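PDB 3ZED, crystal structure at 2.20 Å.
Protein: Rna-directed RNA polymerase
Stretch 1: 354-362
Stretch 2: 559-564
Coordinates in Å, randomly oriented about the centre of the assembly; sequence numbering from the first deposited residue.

Stretch 1 354-362: SLYGFSPFH
Stretch 2 (559-564) DLLGWS

Two chain segments far apart in sequence can meet through apolar and aromatic packing, and residues 354-362 and 559-564 of this RNA-directed RNA polymerase are a compact example: they bury 360 Å² in total, with no hydrogen bond passing between them. Within each segment, backbone hydrogen bonds close a turn.

The first segment has no regular helix or strand over most of its length. A type II turn runs from Leu-355 (phi/psi -113/9) to Phe-358 (-68/140), closed by Phe-358 N to Leu-355 O at 3.0 Å. Tyr-356 (-55/127) and Gly-357 (75/12) form its corners, the positive phi of the latter favouring glycine. At the entrance, Tyr-356 N donates to Ser-354 OG at 3.2 Å. Beyond the turn the chain extends through Ser-359 (-129/131) to Pro-360 (-78/-15, C-gamma endo), and a weak bond joins Phe-361 N to Ser-359 OG at 3.4 Å.

The second segment is a tight hairpin. Strand 559-560 reverses through a type I' turn, with Leu-561 at 54/37 and Gly-562 at 89/7, into strand 563-564. Leu-560 N to Trp-563 O (2.9 Å) and Trp-563 N to Leu-560 O (3.0 Å) pair the strand ends. In register, the CA of Phe-358 lies 9.0 Å from that of Leu-561, and the CA of Pro-360 lies 7.7 Å from that of Trp-563; such spacing leaves room for side chains between the backbones.

Leu-355, Phe-358 and Pro-360 direct their CA-to-CB bonds toward the hairpin, whereas those of Tyr-356 and Ser-359 point away. The Phe-358 ring (chi1 t, chi2 79°) lies across the mouth of the gap between two leucine side chains: its CZ is 3.7 Å from Leu-560 CD2 and its CD2 is 4.0 Å from Leu-561 CD1. Leu-355 (m, t) extends this apolar patch, its CD1 lying 3.9 Å from CD1 of Leu-560 (t, p), while its CB comes within 4.5 Å of CD1 of Leu-561 (m, t).

Trp-563 (chi1 m, chi2 96°) supplies a flat surface for the other bumps. Pro-360 CG sits 3.5 Å from the centroid of the five-membered ring, just 7° off its normal, a CH-pi contact in which polarised C-H groups meet the pi cloud. Phe-361 (m, chi2 -71°) starts sideways but reaches inward, presenting its edge to the indole face: CE2 approaches Trp-563 CH2 at 3.7 Å, with six-membered ring centroids 5.2 Å apart and planes at 82°. The contact is thus made by apolar and aromatic surfaces fitted against each other.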

# COMPACT_ATOMS: atom_id res chain seq x y z
N SER B 354 -5.24 10.60 11.05
CA SER B 354 -5.21 9.56 10.01
C SER B 354 -6.14 9.84 8.83
O SER B 354 -7.22 10.40 9.03
CB SER B 354 -5.57 8.20 10.59
OG SER B 354 -5.40 7.17 9.63
N LEU B 355 -5.71 9.44 7.62
CA LEU B 355 -6.50 9.54 6.40
C LEU B 355 -6.86 8.13 5.87
O LEU B 355 -7.37 8.01 4.76
CB LEU B 355 -5.74 10.34 5.31
CG LEU B 355 -5.73 11.87 5.43
CD1 LEU B 355 -4.62 12.47 4.59
CD2 LEU B 355 -7.07 12.48 5.08
N TYR B 356 -6.59 7.05 6.66
CA TYR B 356 -6.87 5.68 6.23
C TYR B 356 -8.34 5.49 5.82
O TYR B 356 -9.26 5.80 6.58
CB TYR B 356 -6.47 4.65 7.31
CG TYR B 356 -6.72 3.22 6.85
CD1 TYR B 356 -5.94 2.64 5.86
CD2 TYR B 356 -7.80 2.49 7.32
CE1 TYR B 356 -6.18 1.35 5.40
CE2 TYR B 356 -8.06 1.19 6.88
CZ TYR B 356 -7.24 0.62 5.92
OH TYR B 356 -7.47 -0.66 5.47
N GLY B 357 -8.53 4.95 4.62
CA GLY B 357 -9.85 4.69 4.05
C GLY B 357 -10.58 5.93 3.56
O GLY B 357 -11.76 5.86 3.25
N PHE B 358 -9.86 7.09 3.47
CA PHE B 358 -10.49 8.34 3.01
C PHE B 358 -10.88 8.28 1.55
O PHE B 358 -10.13 7.79 0.72
CB PHE B 358 -9.56 9.55 3.23
CG PHE B 358 -9.99 10.84 2.55
CD1 PHE B 358 -11.00 11.63 3.09
CD2 PHE B 358 -9.38 11.27 1.38
CE1 PHE B 358 -11.38 12.82 2.46
CE2 PHE B 358 -9.76 12.46 0.76
CZ PHE B 358 -10.73 13.24 1.32
N SER B 359 -12.05 8.84 1.25
CA SER B 359 -12.55 9.04 -0.10
C SER B 359 -12.96 10.52 -0.22
O SER B 359 -13.68 11.00 0.67
CB SER B 359 -13.72 8.12 -0.41
OG SER B 359 -14.25 8.47 -1.68
N PRO B 360 -12.54 11.25 -1.27
CA PRO B 360 -12.96 12.67 -1.37
C PRO B 360 -14.40 12.79 -1.88
O PRO B 360 -15.00 13.86 -1.78
CB PRO B 360 -11.96 13.26 -2.37
CG PRO B 360 -11.58 12.09 -3.28
CD PRO B 360 -11.67 10.84 -2.41
N PHE B 361 -14.94 11.70 -2.43
CA PHE B 361 -16.29 11.66 -2.97
C PHE B 361 -17.32 11.53 -1.86
O PHE B 361 -16.96 11.34 -0.69
CB PHE B 361 -16.41 10.54 -4.02
CG PHE B 361 -15.56 10.87 -5.23
CD1 PHE B 361 -15.92 11.90 -6.10
CD2 PHE B 361 -14.37 10.19 -5.46
CE1 PHE B 361 -15.10 12.25 -7.18
CE2 PHE B 361 -13.57 10.53 -6.54
CZ PHE B 361 -13.94 11.56 -7.39
N HIS B 362 -18.61 11.74 -2.20
CA HIS B 362 -19.73 11.64 -1.27
C HIS B 362 -19.53 12.58 -0.04
O HIS B 362 -19.81 12.22 1.11
CB HIS B 362 -19.97 10.16 -0.87
CG HIS B 362 -20.33 9.33 -2.07
ND1 HIS B 362 -19.43 8.45 -2.63
CD2 HIS B 362 -21.44 9.39 -2.85
CE1 HIS B 362 -20.01 7.98 -3.73
NE2 HIS B 362 -21.22 8.51 -3.90
N ASP B 559 -3.56 18.78 -3.14
CA ASP B 559 -2.96 17.54 -3.61
C ASP B 559 -3.15 16.49 -2.49
O ASP B 559 -2.23 15.74 -2.16
CB ASP B 559 -1.49 17.71 -4.05
CG ASP B 559 -0.90 16.48 -4.75
OD1 ASP B 559 -1.68 15.71 -5.36
OD2 ASP B 559 0.32 16.26 -4.63
N LEU B 560 -4.35 16.49 -1.88
CA LEU B 560 -4.71 15.58 -0.81
C LEU B 560 -4.93 14.22 -1.44
O LEU B 560 -5.97 13.99 -2.05
CB LEU B 560 -5.96 16.09 -0.08
CG LEU B 560 -6.41 15.26 1.15
CD1 LEU B 560 -5.51 15.52 2.36
CD2 LEU B 560 -7.83 15.58 1.49
N LEU B 561 -3.90 13.35 -1.36
CA LEU B 561 -3.93 12.01 -1.97
C LEU B 561 -4.26 12.13 -3.49
O LEU B 561 -4.96 11.29 -4.04
CB LEU B 561 -4.89 11.03 -1.24
CG LEU B 561 -4.74 10.95 0.30
CD1 LEU B 561 -5.68 9.92 0.88
CD2 LEU B 561 -3.32 10.63 0.71
N GLY B 562 -3.74 13.19 -4.12
CA GLY B 562 -3.93 13.47 -5.54
C GLY B 562 -5.13 14.31 -5.92
O GLY B 562 -5.41 14.48 -7.10
N TRP B 563 -5.85 14.85 -4.94
CA TRP B 563 -7.05 15.64 -5.22
C TRP B 563 -6.94 17.11 -4.79
O TRP B 563 -6.38 17.43 -3.75
CB TRP B 563 -8.28 15.04 -4.49
CG TRP B 563 -8.52 13.60 -4.80
CD1 TRP B 563 -8.11 12.52 -4.06
CD2 TRP B 563 -9.13 13.06 -5.98
NE1 TRP B 563 -8.47 11.35 -4.69
CE2 TRP B 563 -9.08 11.65 -5.88
CE3 TRP B 563 -9.75 13.64 -7.11
CZ2 TRP B 563 -9.62 10.81 -6.87
CZ3 TRP B 563 -10.29 12.81 -8.08
CH2 TRP B 563 -10.22 11.41 -7.96
N SER B 564 -7.51 17.99 -5.62
CA SER B 564 -7.70 19.42 -5.37
C SER B 564 -9.16 19.65 -5.04
O SER B 564 -10.00 18.77 -5.31
CB SER B 564 -7.31 20.26 -6.60
OG SER B 564 -5.95 20.13 -6.91